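Local atomic coordinates of glycosyl hydrolase family 10 (Prevotella bryantii, PDB entry 4MGQ), a protein that probably hydrolyses internal beta-1,4-xylosidic linkages of xylan, the piece described here being its calcium-binding carbohydrate-binding module rather than the catalytic domain. Residues Leu19-Gly24 against Arg33-Asn38; Ala59-Thr64 against Gly107-Asp112; Thr64-Gly69 against Trp75-Phe80; Asn127-Gly132 against Asp139-Pro144. All blocks are in the same frame, centred on the assembly; numbering follows the deposited sequence.

Contact 1: residues Leu19-Gly24 against Arg33-Asn38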
loop_
_atom_site.group_PDB
_atom_site.type_symbol
_atom_site.label_atom_id
_atom_site.label_comp_id
_atom_site.label_asym_id
_atom_site.label_seq_id
_atom_site.Cartn_x
_atom_site.Cartn_y
_atom_site.Cartn_z
ATOM N N LEU A 19 -0.946 -3.614 7.726
ATOM C CA LEU A 19 -1.432 -4.540 6.712
ATOM C C LEU A 19 -0.400 -5.661 6.570
ATOM O O LEU A 19 0.802 -5.402 6.507
ATOM C CB LEU A 19 -1.657 -3.821 5.376
ATOM C CG LEU A 19 -2.133 -4.661 4.175
ATOM C CD1 LEU A 19 -2.846 -3.770 3.177
ATOM C CD2 LEU A 19 -0.990 -5.383 3.467
ATOM N N TYR A 20 -0.879 -6.898 6.506
ATOM C CA TYR A 20 0.002 -8.056 6.401
ATOM C C TYR A 20 -0.500 -9.030 5.357
ATOM O O TYR A 20 -1.653 -9.438 5.392
ATOM C CB TYR A 20 0.103 -8.760 7.746
ATOM C CG TYR A 20 0.753 -10.123 7.691
ATOM C CD1 TYR A 20 2.075 -10.265 7.293
ATOM C CD2 TYR A 20 0.052 -11.261 8.065
ATOM C CE1 TYR A 20 2.685 -11.504 7.262
ATOM C CE2 TYR A 20 0.656 -12.520 8.028
ATOM C CZ TYR A 20 1.975 -12.624 7.625
ATOM O OH TYR A 20 2.602 -13.848 7.585
ATOM N N ILE A 21 0.379 -9.407 4.435
ATOM C CA ILE A 21 0.058 -10.463 3.483
ATOM C C ILE A 21 1.102 -11.560 3.560
ATOM O O ILE A 21 2.279 -11.324 3.270
ATOM C CB ILE A 21 -0.011 -9.947 2.045
ATOM C CG1 ILE A 21 -1.179 -8.974 1.888
ATOM C CG2 ILE A 21 -0.149 -11.121 1.064
ATOM C CD1 ILE A 21 -1.214 -8.309 0.540
ATOM N N HIS A 22 0.675 -12.749 3.959
ATOM C CA HIS A 22 1.526 -13.911 3.777
ATOM C C HIS A 22 1.401 -14.338 2.322
ATOM O O HIS A 22 0.365 -14.845 1.900
ATOM C CB HIS A 22 1.158 -15.066 4.692
ATOM C CG HIS A 22 2.000 -16.278 4.447
ATOM N ND1 HIS A 22 3.367 -16.267 4.600
ATOM C CD2 HIS A 22 1.682 -17.512 3.990
ATOM C CE1 HIS A 22 3.854 -17.456 4.290
ATOM N NE2 HIS A 22 2.852 -18.230 3.916
ATOM N N MET A 23 2.456 -14.112 1.553
ATOM C CA MET A 23 2.401 -14.388 0.124
ATOM C C MET A 23 2.663 -15.861 -0.184
ATOM O O MET A 23 2.029 -16.440 -1.063
ATOM C CB MET A 23 3.403 -13.503 -0.614
ATOM C CG MET A 23 3.040 -12.020 -0.534
ATOM S SD MET A 23 4.175 -10.916 -1.376
ATOM C CE MET A 23 5.638 -11.086 -0.351
ATOM N N GLY A 24 3.599 -16.462 0.539
ATOM C CA GLY A 24 4.004 -17.830 0.238
ATOM C C GLY A 24 5.032 -17.853 -0.885
ATOM O O GLY A 24 5.751 -16.889 -1.083
ATOM N N ARG A 33 -0.502 -12.443 -8.357
ATOM C CA ARG A 33 -0.850 -12.087 -6.990
ATOM C C ARG A 33 -0.932 -10.576 -6.950
ATOM O O ARG A 33 0.085 -9.906 -7.093
ATOM C CB ARG A 33 0.191 -12.607 -5.994
ATOM C CG ARG A 33 -0.178 -12.415 -4.521
ATOM C CD ARG A 33 1.018 -12.686 -3.604
ATOM N NE ARG A 33 1.384 -14.105 -3.557
ATOM C CZ ARG A 33 2.566 -14.600 -3.923
ATOM N NH1 ARG A 33 3.516 -13.809 -4.397
ATOM N NH2 ARG A 33 2.794 -15.903 -3.826
ATOM N N GLU A 34 -2.141 -10.040 -6.809
ATOM C CA GLU A 34 -2.314 -8.591 -6.828
ATOM C C GLU A 34 -3.110 -8.099 -5.622
ATOM O O GLU A 34 -4.026 -8.763 -5.140
ATOM C CB GLU A 34 -2.995 -8.138 -8.130
ATOM C CG GLU A 34 -2.139 -8.370 -9.382
ATOM C CD GLU A 34 -2.745 -7.824 -10.676
ATOM O OE1 GLU A 34 -3.842 -7.246 -10.654
ATOM O OE2 GLU A 34 -2.109 -7.984 -11.739
ATOM N N LEU A 35 -2.719 -6.917 -5.162
ATOM C CA LEU A 35 -3.381 -6.190 -4.092
ATOM C C LEU A 35 -3.816 -4.826 -4.631
ATOM O O LEU A 35 -3.028 -4.128 -5.273
ATOM C CB LEU A 35 -2.438 -6.029 -2.897
ATOM C CG LEU A 35 -2.915 -5.152 -1.743
ATOM C CD1 LEU A 35 -4.053 -5.825 -1.004
ATOM C CD2 LEU A 35 -1.751 -4.836 -0.799
ATOM N N TYR A 36 -5.064 -4.450 -4.357
ATOM C CA TYR A 36 -5.651 -3.243 -4.928
ATOM C C TYR A 36 -6.086 -2.241 -3.883
ATOM O O TYR A 36 -6.616 -2.620 -2.850
ATOM C CB TYR A 36 -6.883 -3.590 -5.742
ATOM C CG TYR A 36 -6.651 -4.530 -6.887
ATOM C CD1 TYR A 36 -5.487 -4.478 -7.640
ATOM C CD2 TYR A 36 -7.601 -5.471 -7.213
ATOM C CE1 TYR A 36 -5.292 -5.352 -8.707
ATOM C CE2 TYR A 36 -7.416 -6.341 -8.259
ATOM C CZ TYR A 36 -6.271 -6.273 -9.007
ATOM O OH TYR A 36 -6.113 -7.158 -10.050
ATOM N N VAL A 37 -5.912 -0.965 -4.191
ATOM C CA VAL A 37 -6.559 0.094 -3.412
ATOM C C VAL A 37 -6.975 1.198 -4.383
ATOM O O VAL A 37 -6.284 1.457 -5.373
ATOM C CB VAL A 37 -5.626 0.627 -2.302
ATOM C CG1 VAL A 37 -4.451 1.384 -2.890
ATOM C CG2 VAL A 37 -6.413 1.503 -1.313
ATOM N N ASN A 38 -8.133 1.809 -4.137
ATOM C CA ASN A 38 -8.628 2.865 -5.013
ATOM C C ASN A 38 -8.537 4.232 -4.343
ATOM O O ASN A 38 -9.116 4.415 -3.274
ATOM C CB ASN A 38 -10.086 2.603 -5.411
ATOM C CG ASN A 38 -10.232 1.534 -6.489
ATOM O OD1 ASN A 38 -9.388 0.658 -6.639
ATOM N ND2 ASN A 38 -11.312 1.624 -7.260
#

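Contact 2: residues Ala59-Thr64 against Gly107-Asp112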
loop_
_atom_site.group_PDB
_atom_site.type_symbol
_atom_site.label_atom_id
_atom_site.label_comp_id
_atom_site.label_asym_id
_atom_site.label_seq_id
_atom_site.Cartn_x
_atom_site.Cartn_y
_atom_site.Cartn_z
ATOM N N ALA A 59 12.159 -10.655 2.503
ATOM C CA ALA A 59 13.365 -10.533 1.685
ATOM C C ALA A 59 13.368 -9.223 0.922
ATOM O O ALA A 59 12.307 -8.737 0.527
ATOM C CB ALA A 59 13.475 -11.686 0.731
ATOM N N ALA A 60 14.557 -8.662 0.720
ATOM C CA ALA A 60 14.715 -7.441 -0.052
ATOM C C ALA A 60 14.120 -7.645 -1.438
ATOM O O ALA A 60 14.320 -8.685 -2.062
ATOM C CB ALA A 60 16.177 -7.047 -0.144
ATOM N N CYS A 61 13.363 -6.661 -1.907
ATOM C CA CYS A 61 12.717 -6.779 -3.207
ATOM C C CYS A 61 12.315 -5.418 -3.753
ATOM O O CYS A 61 12.363 -4.405 -3.045
ATOM C CB CYS A 61 11.478 -7.673 -3.110
ATOM S SG CYS A 61 10.197 -6.988 -1.995
ATOM N N ASP A 62 11.944 -5.419 -5.030
ATOM C CA ASP A 62 11.208 -4.327 -5.657
ATOM C C ASP A 62 9.720 -4.592 -5.492
ATOM O O ASP A 62 9.258 -5.713 -5.701
ATOM C CB ASP A 62 11.526 -4.215 -7.153
ATOM C CG ASP A 62 12.915 -3.683 -7.428
ATOM O OD1 ASP A 62 13.604 -3.255 -6.482
ATOM O OD2 ASP A 62 13.306 -3.670 -8.614
ATOM N N VAL A 63 8.963 -3.570 -5.116
ATOM C CA VAL A 63 7.518 -3.720 -5.075
ATOM C C VAL A 63 6.933 -2.888 -6.209
ATOM O O VAL A 63 7.030 -1.655 -6.222
ATOM C CB VAL A 63 6.910 -3.290 -3.722
ATOM C CG1 VAL A 63 5.400 -3.451 -3.769
ATOM C CG2 VAL A 63 7.495 -4.139 -2.584
ATOM N N THR A 64 6.352 -3.579 -7.181
ATOM C CA THR A 64 5.815 -2.932 -8.372
ATOM C C THR A 64 4.384 -2.442 -8.153
ATOM O O THR A 64 3.539 -3.188 -7.647
ATOM C CB THR A 64 5.850 -3.908 -9.561
ATOM O OG1 THR A 64 7.207 -4.284 -9.801
ATOM C CG2 THR A 64 5.290 -3.267 -10.812
ATOM N N GLY A 107 3.175 -10.822 -7.609
ATOM C CA GLY A 107 3.223 -12.193 -8.081
ATOM C C GLY A 107 4.580 -12.862 -8.044
ATOM O O GLY A 107 4.667 -14.061 -7.773
ATOM N N THR A 108 5.637 -12.110 -8.335
ATOM C CA THR A 108 6.972 -12.703 -8.376
ATOM C C THR A 108 7.646 -12.715 -6.995
ATOM O O THR A 108 8.763 -13.223 -6.847
ATOM C CB THR A 108 7.876 -11.967 -9.388
ATOM O OG1 THR A 108 8.142 -10.639 -8.929
ATOM C CG2 THR A 108 7.210 -11.902 -10.765
ATOM N N LEU A 109 6.970 -12.166 -5.984
ATOM C CA LEU A 109 7.538 -12.111 -4.641
ATOM C C LEU A 109 7.275 -13.399 -3.871
ATOM O O LEU A 109 6.340 -14.134 -4.173
ATOM C CB LEU A 109 6.967 -10.922 -3.859
ATOM C CG LEU A 109 7.039 -9.572 -4.570
ATOM C CD1 LEU A 109 6.463 -8.495 -3.638
ATOM C CD2 LEU A 109 8.466 -9.223 -5.005
ATOM N N GLY A 110 8.108 -13.654 -2.871
ATOM C CA GLY A 110 7.897 -14.763 -1.962
ATOM C C GLY A 110 7.979 -14.299 -0.519
ATOM O O GLY A 110 8.607 -13.282 -0.220
ATOM N N GLY A 111 7.356 -15.056 0.377
ATOM C CA GLY A 111 7.442 -14.770 1.793
ATOM C C GLY A 111 6.330 -13.853 2.281
ATOM O O GLY A 111 5.154 -14.075 2.006
ATOM N N ASP A 112 6.724 -12.828 3.019
ATOM C CA ASP A 112 5.790 -11.977 3.751
ATOM C C ASP A 112 5.983 -10.513 3.403
ATOM O O ASP A 112 7.097 -10.074 3.134
ATOM C CB ASP A 112 5.982 -12.157 5.264
ATOM C CG ASP A 112 5.481 -13.496 5.771
ATOM O OD1 ASP A 112 4.440 -13.968 5.301
ATOM O OD2 ASP A 112 6.144 -14.076 6.650
HETATM O O HOH W 1 8.993 -10.928 1.095
#

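Contact 3: residues Thr64-Gly69 against Trp75-Phe80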
loop_
_atom_site.group_PDB
_atom_site.type_symbol
_atom_site.label_atom_id
_atom_site.label_comp_id
_atom_site.label_asym_id
_atom_site.label_seq_id
_atom_site.Cartn_x
_atom_site.Cartn_y
_atom_site.Cartn_z
ATOM N N THR A 64 6.352 -3.579 -7.181
ATOM C CA THR A 64 5.815 -2.932 -8.372
ATOM C C THR A 64 4.384 -2.442 -8.153
ATOM O O THR A 64 3.539 -3.188 -7.647
ATOM C CB THR A 64 5.850 -3.908 -9.561
ATOM O OG1 THR A 64 7.207 -4.284 -9.801
ATOM C CG2 THR A 64 5.290 -3.267 -10.812
ATOM N N VAL A 65 4.139 -1.185 -8.517
ATOM C CA VAL A 65 2.799 -0.599 -8.449
ATOM C C VAL A 65 2.414 -0.017 -9.804
ATOM O O VAL A 65 3.100 0.864 -10.315
ATOM C CB VAL A 65 2.699 0.518 -7.385
ATOM C CG1 VAL A 65 1.276 1.049 -7.321
ATOM C CG2 VAL A 65 3.128 0.008 -5.996
ATOM N N TRP A 66 1.332 -0.518 -10.397
ATOM C CA TRP A 66 0.825 0.030 -11.657
ATOM C C TRP A 66 -0.503 0.733 -11.422
ATOM O O TRP A 66 -1.485 0.078 -11.069
ATOM C CB TRP A 66 0.613 -1.061 -12.717
ATOM C CG TRP A 66 1.835 -1.821 -13.128
ATOM C CD1 TRP A 66 3.130 -1.374 -13.147
ATOM C CD2 TRP A 66 1.867 -3.172 -13.589
ATOM N NE1 TRP A 66 3.967 -2.383 -13.590
ATOM C CE2 TRP A 66 3.211 -3.493 -13.865
ATOM C CE3 TRP A 66 0.882 -4.146 -13.790
ATOM C CZ2 TRP A 66 3.595 -4.749 -14.340
ATOM C CZ3 TRP A 66 1.262 -5.388 -14.262
ATOM C CH2 TRP A 66 2.612 -5.683 -14.522
ATOM N N PRO A 67 -0.542 2.057 -11.624
ATOM C CA PRO A 67 -1.832 2.763 -11.615
ATOM C C PRO A 67 -2.693 2.305 -12.789
ATOM O O PRO A 67 -2.153 1.988 -13.843
ATOM C CB PRO A 67 -1.439 4.231 -11.772
ATOM C CG PRO A 67 0.009 4.294 -11.303
ATOM C CD PRO A 67 0.587 2.982 -11.801
ATOM N N GLN A 68 -4.008 2.294 -12.620
ATOM C CA GLN A 68 -4.879 1.737 -13.646
ATOM C C GLN A 68 -6.141 2.563 -13.837
ATOM O O GLN A 68 -6.821 2.893 -12.872
ATOM C CB GLN A 68 -5.259 0.302 -13.280
ATOM C CG GLN A 68 -6.268 -0.325 -14.233
ATOM C CD GLN A 68 -5.607 -0.910 -15.471
ATOM O OE1 GLN A 68 -4.599 -1.630 -15.371
ATOM N NE2 GLN A 68 -6.182 -0.624 -16.649
ATOM N N GLY A 69 -6.447 2.872 -15.093
ATOM C CA GLY A 69 -7.739 3.418 -15.476
ATOM C C GLY A 69 -8.253 2.605 -16.650
ATOM O O GLY A 69 -8.198 1.376 -16.631
ATOM N N TRP A 75 4.593 3.130 -16.658
ATOM C CA TRP A 75 5.650 4.118 -16.414
ATOM C C TRP A 75 5.109 5.511 -16.687
ATOM O O TRP A 75 4.419 5.717 -17.689
ATOM C CB TRP A 75 6.875 3.852 -17.305
ATOM C CG TRP A 75 8.044 4.733 -16.971
ATOM C CD1 TRP A 75 8.200 6.052 -17.293
ATOM C CD2 TRP A 75 9.205 4.363 -16.227
ATOM N NE1 TRP A 75 9.391 6.522 -16.795
ATOM C CE2 TRP A 75 10.027 5.503 -16.138
ATOM C CE3 TRP A 75 9.633 3.177 -15.632
ATOM C CZ2 TRP A 75 11.252 5.489 -15.476
ATOM C CZ3 TRP A 75 10.847 3.166 -14.968
ATOM C CH2 TRP A 75 11.643 4.314 -14.900
ATOM N N PRO A 76 5.394 6.480 -15.795
ATOM C CA PRO A 76 6.072 6.362 -14.504
ATOM C C PRO A 76 5.107 5.867 -13.439
ATOM O O PRO A 76 3.900 6.049 -13.577
ATOM C CB PRO A 76 6.512 7.794 -14.206
ATOM C CG PRO A 76 5.426 8.624 -14.824
ATOM C CD PRO A 76 4.986 7.871 -16.069
ATOM N N THR A 77 5.636 5.257 -12.388
ATOM C CA THR A 77 4.810 4.689 -11.344
ATOM C C THR A 77 5.387 5.011 -9.976
ATOM O O THR A 77 6.532 5.457 -9.880
ATOM C CB THR A 77 4.719 3.161 -11.471
ATOM O OG1 THR A 77 6.009 2.604 -11.209
ATOM C CG2 THR A 77 4.228 2.730 -12.853
ATOM N N PRO A 78 4.604 4.770 -8.910
ATOM C CA PRO A 78 5.166 4.894 -7.565
ATOM C C PRO A 78 5.789 3.591 -7.065
ATOM O O PRO A 78 5.791 3.343 -5.863
ATOM C CB PRO A 78 3.954 5.274 -6.721
ATOM C CG PRO A 78 2.799 4.567 -7.406
ATOM C CD PRO A 78 3.137 4.590 -8.889
ATOM N N SER A 79 6.307 2.772 -7.976
ATOM C CA SER A 79 6.956 1.524 -7.578
ATOM C C SER A 79 8.097 1.841 -6.617
ATOM O O SER A 79 8.736 2.896 -6.721
ATOM C CB SER A 79 7.475 0.770 -8.797
ATOM O OG SER A 79 6.398 0.344 -9.609
ATOM N N PHE A 80 8.351 0.938 -5.680
ATOM C CA PHE A 80 9.324 1.232 -4.639
ATOM C C PHE A 80 10.095 -0.016 -4.253
ATOM O O PHE A 80 9.939 -1.076 -4.868
ATOM C CB PHE A 80 8.629 1.841 -3.411
ATOM C CG PHE A 80 7.519 0.994 -2.845
ATOM C CD1 PHE A 80 6.233 1.072 -3.358
ATOM C CD2 PHE A 80 7.757 0.133 -1.782
ATOM C CE1 PHE A 80 5.212 0.302 -2.841
ATOM C CE2 PHE A 80 6.734 -0.642 -1.247
ATOM C CZ PHE A 80 5.454 -0.550 -1.781
#

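Contact 4: residues Asn127-Gly132 against Asp139-Pro144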
loop_
_atom_site.group_PDB
_atom_site.type_symbol
_atom_site.label_atom_id
_atom_site.label_comp_id
_atom_site.label_asym_id
_atom_site.label_seq_id
_atom_site.Cartn_x
_atom_site.Cartn_y
_atom_site.Cartn_z
ATOM N N ASN A 127 -4.734 13.813 0.916
ATOM C CA ASN A 127 -4.484 12.375 0.987
ATOM C C ASN A 127 -5.676 11.605 0.427
ATOM O O ASN A 127 -6.812 11.765 0.894
ATOM C CB ASN A 127 -4.191 11.972 2.439
ATOM C CG ASN A 127 -3.904 10.488 2.606
ATOM O OD1 ASN A 127 -3.664 9.762 1.635
ATOM N ND2 ASN A 127 -3.920 10.030 3.855
ATOM N N LEU A 128 -5.417 10.785 -0.589
ATOM C CA LEU A 128 -6.468 10.064 -1.292
ATOM C C LEU A 128 -6.597 8.597 -0.870
ATOM O O LEU A 128 -7.345 7.839 -1.486
ATOM C CB LEU A 128 -6.226 10.146 -2.799
ATOM C CG LEU A 128 -6.163 11.579 -3.331
ATOM C CD1 LEU A 128 -5.912 11.578 -4.841
ATOM C CD2 LEU A 128 -7.452 12.340 -2.985
ATOM N N ILE A 129 -5.873 8.187 0.168
ATOM C CA ILE A 129 -6.053 6.836 0.697
ATOM C C ILE A 129 -6.976 6.866 1.908
ATOM O O ILE A 129 -6.664 7.495 2.922
ATOM C CB ILE A 129 -4.711 6.183 1.096
ATOM C CG1 ILE A 129 -3.809 6.016 -0.131
ATOM C CG2 ILE A 129 -4.954 4.842 1.818
ATOM C CD1 ILE A 129 -4.338 5.024 -1.152
ATOM N N ALA A 130 -8.107 6.179 1.796
ATOM C CA ALA A 130 -9.134 6.195 2.836
ATOM C C ALA A 130 -8.686 5.495 4.115
ATOM O O ALA A 130 -8.955 5.975 5.223
ATOM C CB ALA A 130 -10.414 5.554 2.316
ATOM N N ASN A 131 -8.024 4.352 3.966
ATOM C CA ASN A 131 -7.636 3.544 5.110
ATOM C C ASN A 131 -6.183 3.114 4.991
ATOM O O ASN A 131 -5.894 2.044 4.465
ATOM C CB ASN A 131 -8.552 2.326 5.224
ATOM C CG ASN A 131 -8.115 1.359 6.308
ATOM O OD1 ASN A 131 -7.435 1.736 7.267
ATOM N ND2 ASN A 131 -8.511 0.102 6.159
ATOM N N GLY A 132 -5.282 3.961 5.479
ATOM C CA GLY A 132 -3.856 3.712 5.378
ATOM C C GLY A 132 -3.193 3.396 6.701
ATOM O O GLY A 132 -1.988 3.154 6.742
ATOM N N ASP A 139 -10.275 -2.545 5.328
ATOM C CA ASP A 139 -11.323 -2.131 4.401
ATOM C C ASP A 139 -10.775 -1.221 3.312
ATOM O O ASP A 139 -10.022 -0.291 3.593
ATOM C CB ASP A 139 -12.453 -1.403 5.133
ATOM C CG ASP A 139 -13.288 -2.322 5.993
ATOM O OD1 ASP A 139 -13.013 -3.542 6.036
ATOM O OD2 ASP A 139 -14.236 -1.813 6.627
ATOM N N GLY A 140 -11.163 -1.487 2.070
ATOM C CA GLY A 140 -10.725 -0.673 0.953
ATOM C C GLY A 140 -9.591 -1.328 0.187
ATOM O O GLY A 140 -9.257 -0.918 -0.920
ATOM N N TRP A 141 -8.994 -2.343 0.793
ATOM C CA TRP A 141 -7.910 -3.076 0.156
ATOM C C TRP A 141 -8.463 -4.397 -0.348
ATOM O O TRP A 141 -9.003 -5.183 0.428
ATOM C CB TRP A 141 -6.749 -3.273 1.141
ATOM C CG TRP A 141 -6.090 -1.965 1.502
ATOM C CD1 TRP A 141 -6.538 -1.028 2.407
ATOM C CD2 TRP A 141 -4.886 -1.433 0.939
ATOM N NE1 TRP A 141 -5.678 0.042 2.436
ATOM C CE2 TRP A 141 -4.654 -0.180 1.548
ATOM C CE3 TRP A 141 -3.983 -1.894 -0.021
ATOM C CZ2 TRP A 141 -3.552 0.613 1.229
ATOM C CZ3 TRP A 141 -2.890 -1.108 -0.335
ATOM C CH2 TRP A 141 -2.678 0.133 0.294
ATOM N N THR A 142 -8.355 -4.629 -1.651
ATOM C CA THR A 142 -8.954 -5.823 -2.247
ATOM C C THR A 142 -7.991 -6.627 -3.116
ATOM O O THR A 142 -6.846 -6.248 -3.331
ATOM C CB THR A 142 -10.179 -5.467 -3.116
ATOM O OG1 THR A 142 -9.791 -4.588 -4.179
ATOM C CG2 THR A 142 -11.261 -4.796 -2.265
ATOM N N LYS A 143 -8.494 -7.739 -3.632
ATOM C CA LYS A 143 -7.714 -8.606 -4.500
ATOM C C LYS A 143 -8.657 -9.273 -5.496
ATOM O O LYS A 143 -9.869 -9.268 -5.291
ATOM C CB LYS A 143 -6.974 -9.656 -3.681
ATOM C CG LYS A 143 -7.909 -10.641 -3.002
ATOM C CD LYS A 143 -7.158 -11.748 -2.309
ATOM C CE LYS A 143 -8.114 -12.754 -1.708
ATOM N NZ LYS A 143 -8.961 -13.396 -2.755
ATOM N N PRO A 144 -8.113 -9.832 -6.586
ATOM C CA PRO A 144 -8.987 -10.662 -7.418
ATOM C C PRO A 144 -9.513 -11.829 -6.598
ATOM O O PRO A 144 -8.782 -12.379 -5.776
ATOM C CB PRO A 144 -8.065 -11.131 -8.545
ATOM C CG PRO A 144 -6.972 -10.089 -8.599
ATOM C CD PRO A 144 -6.759 -9.702 -7.157
#

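Contact 1: residues Leu19-Gly24 against Arg33-Asn38
Arg33 lays its guanidinium group against Met23, whose CB stands 3.5 Å above the middle of one face of that plane. The two side chains cross at about a right angle, and Met23 CG adds a contact of 3.7 Å to Arg33 CD. The arginine extends from the backbone with CG opposite the backbone N (chi1 -173°) and then bends at chi3, which turns the flat group over the methionine. Arg33 NH2 comes within 2.9 Å of Met23 O. Hydrogen bonds to Glu25 O from NH2 and to Leu106 O and Leu109 O from NH1 hold the buried group. Packing is lighter farther along: Ile21 CD1 reaches Leu35 CD2 at 3.8 Å, and Leu19 CD1 stays 4.3 Å from the same methyl. On the other side of strand 17-24, Tyr20 and His22 turn from this interior, His22 to the more exposed surface, where its ND1 bonds Asp112 OD1. Met23 and Gly24 both pair with Gly111 in a classic beta bulge. Strands 17-24 and 34-37 belong to different antiparallel sheets, and their apolar side chains meet in the core of a beta-sandwich, the jelly-roll fold of CBM4/9-type modules.

Contact 2: residues Ala59-Thr64 against Gly107-Asp112
Cys61 and Leu109 point toward each other near the edge of the beta-sandwich, where the start of strand 61-69 in one sheet faces the loop leading into strand 111-121 of the other. Both CB atoms are directed across the gap, and one leucine branch does the touching: Leu109 CD2 lies 3.9 Å from Cys61 CB and 4.1 Å from Cys61 SG. The same methyl rests 3.7 Å from Asp62 O, so it is set against backbone as well as side chain. Leu109 CG stands opposite its carbonyl carbon (chi1 -51°), and the second torsion sends CD1 anti to CA, so the other branch, CD2, is the one turned to the cysteine. Cys61 SG instead sits between its own backbone N and carbonyl carbon (chi1 63°), beside the leucine methyl. The end of Asp62 leads away from the contact, and its OD1 forms a salt bridge with Lys81 NZ. No direct hydrogen bond spans the two segments, and the small interface lies at the surface, away from the calcium site. Polar bridging falls to one water, which donates to Gly110 O at 2.7 Å and to Asp112 O at 2.9 Å, while a weak bond of 3.5 Å from Ala59 N to the water oxygen completes the link.

Contact 3: residues Thr64-Gly69 against Trp75-Phe80
The turn region between edge strand 80-82 and its neighbour 61-69 folds back over the latter, and Ser79 and Thr77 fasten it to Val65. Ser79 OG accepts the backbone N-H of Val65 at 2.9 Å in a nearly straight bond (175°). It sits there because OG lies opposite the carbonyl carbon of its own residue (chi1 -66°), beside the backbone N. A second hydroxyl steadies it: Thr77 OG1 is hydrogen-bonded to Ser79 OG at 2.8 Å. A side chain thus takes the place of a backbone partner where the chain, running roughly antiparallel to strand 61-69, is not yet regular strand; the ladder of this jelly-roll sheet resumes with the Val63-Phe80 pair. On the inner side of these polar groups the apolar side chains turn into the sandwich. The Val65 and Pro78 side chains cross at about a right angle, with Val65 CG1 3.8 Å from Pro78 CG; Val65 CG2 approaches Phe80 CE1 at 3.8 Å. The prolines Pro67 and Pro78 reach toward each other, tip to tip, with Pro67 CG 4.0 Å from Pro78 CD. Leu51 and Phe93 of the opposing sheet back Pro78. At the more exposed border, Thr77 CG2 lies at the edge of the Trp66 ring, 4.3 Å from its CD1.

Contact 4: residues Asn127-Gly132 against Asp139-Pro144
The backbones come nearest at Asn131 and Gly140, whose CA atoms are 6.7 Å apart, and only the second segment has strand character, a weakly bonded piece at 141-142. Two hydrogen bonds in opposite directions join the segments through Asn131. Its carbonyl accepts from the indole: Trp141 NE1 bonds Asn131 O at 2.9 Å, with an N-H...O angle of 164° and the oxygen lying at the ring edge, in its plane. This satisfies the polar atom of the buried indole and helps set its orientation. The Asn131 amide gives back, ND2 meeting a lone pair of Asp139 O at 3.0 Å, in the carbonyl plane. With CG set opposite the backbone N (chi1 174°), the amide is carried to the Asp139 backbone, and Asn137 O takes a further bond from ND2. Ile129 CG2 comes to 4.5 Å from Trp141 CZ2, a light apolar touch, while Phe134, Leu35 and Val37 pack on the same tryptophan. The Asn131 side chain is about 8 Å from the calcium ion, and the bonds probably help place the start of the loop that carries calcium ligands Thr133 and Glu135 beside edge strand 141-142, at the calcium site of this module.

From the N terminus, contact 1 comes first: eight residues separate segment 19-24 from 33-38, whose strand lies in the facing sheet, so a short connection spans the sandwich. Contact 2 opens next and is long-range, returning only after 42 residues; contact 3 starts at the shared Thr64 and closes within the loop that contact 2 spans, completing the hairpin-like turn from strand 61-69 to strand 80-82. Contact 4 follows in series, closing a six-residue loop that includes calcium ligands Thr133 and Glu135. No two contacts cross. Contacts 1 and 2 meet through neighbouring strands 17-24 and 111-121, contacts 2 and 3 through Val63 and Phe80, and contacts 1 and 4 through the Tyr36-Thr142 pairing of strands 34-37 and 141-142.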